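Local atomic coordinates of nitroreductase family protein (Sphingopyxis sp., PDB entry 7DP1), a protein that probably reduces nitro groups of dinitroaniline herbicides, using flavin mononucleotide as bound cofactor and NADPH as electron source. Residues R31-R36 with V166-A171. The protein carries 1 engineered substitution. Sequence-based numbering, arbitrary orientation.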
# COMPACT_ATOMS: atom_id res chain seq x y z
N ARG A 31 -10.88 17.72 13.42
CA ARG A 31 -10.78 17.97 11.97
C ARG A 31 -9.41 18.52 11.58
O ARG A 31 -8.84 18.14 10.56
CB ARG A 31 -11.85 18.95 11.50
CG ARG A 31 -11.71 19.36 10.03
CD ARG A 31 -12.50 20.62 9.70
NE ARG A 31 -12.62 20.85 8.26
CZ ARG A 31 -11.63 21.23 7.46
NH1 ARG A 31 -11.86 21.41 6.17
NH2 ARG A 31 -10.41 21.44 7.95
N ALA A 32 -8.91 19.44 12.40
CA ALA A 32 -7.60 20.06 12.20
C ALA A 32 -6.46 19.05 12.16
O ALA A 32 -5.60 19.11 11.28
CB ALA A 32 -7.34 21.09 13.27
N LEU A 33 -6.46 18.16 13.14
CA LEU A 33 -5.44 17.12 13.20
C LEU A 33 -5.53 16.20 11.98
O LEU A 33 -4.51 15.86 11.38
CB LEU A 33 -5.56 16.29 14.48
CG LEU A 33 -4.47 15.22 14.61
CD1 LEU A 33 -3.09 15.87 14.52
CD2 LEU A 33 -4.62 14.47 15.91
N LEU A 34 -6.74 15.79 11.61
CA LEU A 34 -6.94 14.94 10.43
C LEU A 34 -6.36 15.61 9.21
O LEU A 34 -5.68 14.98 8.39
CB LEU A 34 -8.42 14.64 10.20
CG LEU A 34 -9.04 13.45 10.93
CD1 LEU A 34 -10.45 13.19 10.40
CD2 LEU A 34 -8.16 12.23 10.73
N ALA A 35 -6.63 16.91 9.08
CA ALA A 35 -6.10 17.68 7.96
C ALA A 35 -4.59 17.64 7.99
O ALA A 35 -3.98 17.48 6.95
CB ALA A 35 -6.57 19.12 8.00
N ARG A 36 -4.00 17.82 9.17
CA ARG A 36 -2.55 17.75 9.30
C ARG A 36 -2.02 16.32 8.99
O ARG A 36 -0.89 16.16 8.49
CB ARG A 36 -2.03 18.22 10.64
CG ARG A 36 -2.04 19.75 10.72
CD ARG A 36 -1.59 20.26 12.06
NE ARG A 36 -2.06 19.50 13.20
CZ ARG A 36 -3.05 19.91 13.99
NH1 ARG A 36 -3.67 21.05 13.73
NH2 ARG A 36 -3.39 19.19 15.03
N VAL A 166 -1.77 6.57 14.49
CA VAL A 166 -1.17 5.92 15.65
C VAL A 166 -0.19 6.84 16.34
O VAL A 166 -0.20 6.98 17.58
CB VAL A 166 -0.47 4.61 15.24
CG1 VAL A 166 0.51 4.16 16.30
CG2 VAL A 166 -1.50 3.53 14.94
N GLU A 167 0.66 7.47 15.53
CA GLU A 167 1.63 8.44 16.03
C GLU A 167 0.96 9.59 16.78
O GLU A 167 1.52 10.12 17.74
CB GLU A 167 2.46 9.01 14.87
CG GLU A 167 3.54 10.00 15.29
CD GLU A 167 4.23 10.65 14.11
OE1 GLU A 167 3.52 11.17 13.22
OE2 GLU A 167 5.48 10.67 14.06
N HIS A 168 -0.24 9.98 16.34
CA HIS A 168 -0.91 11.10 17.00
C HIS A 168 -1.98 10.66 17.99
O HIS A 168 -2.81 11.45 18.41
CB HIS A 168 -1.51 12.06 15.96
CG HIS A 168 -0.50 12.82 15.17
ND1 HIS A 168 0.10 12.32 14.04
CD2 HIS A 168 0.02 14.06 15.35
CE1 HIS A 168 0.94 13.21 13.54
NE2 HIS A 168 0.91 14.28 14.32
N GLY A 169 -1.95 9.39 18.38
CA GLY A 169 -2.85 8.92 19.41
C GLY A 169 -4.23 8.50 18.90
O GLY A 169 -5.11 8.21 19.70
N LEU A 170 -4.41 8.45 17.59
CA LEU A 170 -5.70 7.99 17.06
C LEU A 170 -5.55 6.57 16.58
O LEU A 170 -4.43 6.06 16.47
CB LEU A 170 -6.19 8.88 15.92
CG LEU A 170 -6.60 10.31 16.28
CD1 LEU A 170 -6.58 11.18 15.04
CD2 LEU A 170 -7.99 10.34 16.93
N ALA A 171 -6.67 5.93 16.24
CA ALA A 171 -6.61 4.56 15.79
C ALA A 171 -7.47 4.42 14.56
O ALA A 171 -8.24 5.34 14.23
CB ALA A 171 -7.06 3.60 16.87
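Leu33, in the first turn of helix 31-41, reaches across to His168 and Leu170, on either side in sequence of Gly169, the C-prime residue of the Schellman motif that ends helix 148-167 in this nitroreductase fold. Its CG lies anti to the backbone N (chi1 -178°), which carries both methyls out to the other segment. The fork suits leucine: CD1 comes obliquely to the imidazole, 3.7 Å from His168 CD2, while CD2 meets Leu170 CD1 tip to tip at 3.9 Å and lies equally close to His168 CB. Only carbon atoms meet and no hydrogen bond links the segments; the histidine contributes mainly its CB and CD2. Ring nitrogen ND1 of His168 is hydrogen-bonded to Leu164 O in the preceding turn, a tie that should limit rotation of the imidazole.

Gly169 fits its place because its positive phi (85°) would jam a CB against the preceding carbonyl oxygen. The turn of the chain here is consistent with both His168 and Leu170 pointing to the same leucine. Leu170, buried, also packs on Leu165 and His205, and Ala171 then enters the sheet, bonded through its backbone to Gly204. Glu167 OE1 is hydrogen-bonded to Ser12 OG of the second subunit, so the end of this helix also lies at the dimer contact. The Schellman motif is held by Leu170 N to Leu165 O and by Gly169 N to Val166 O, the latter 3.1 Å long.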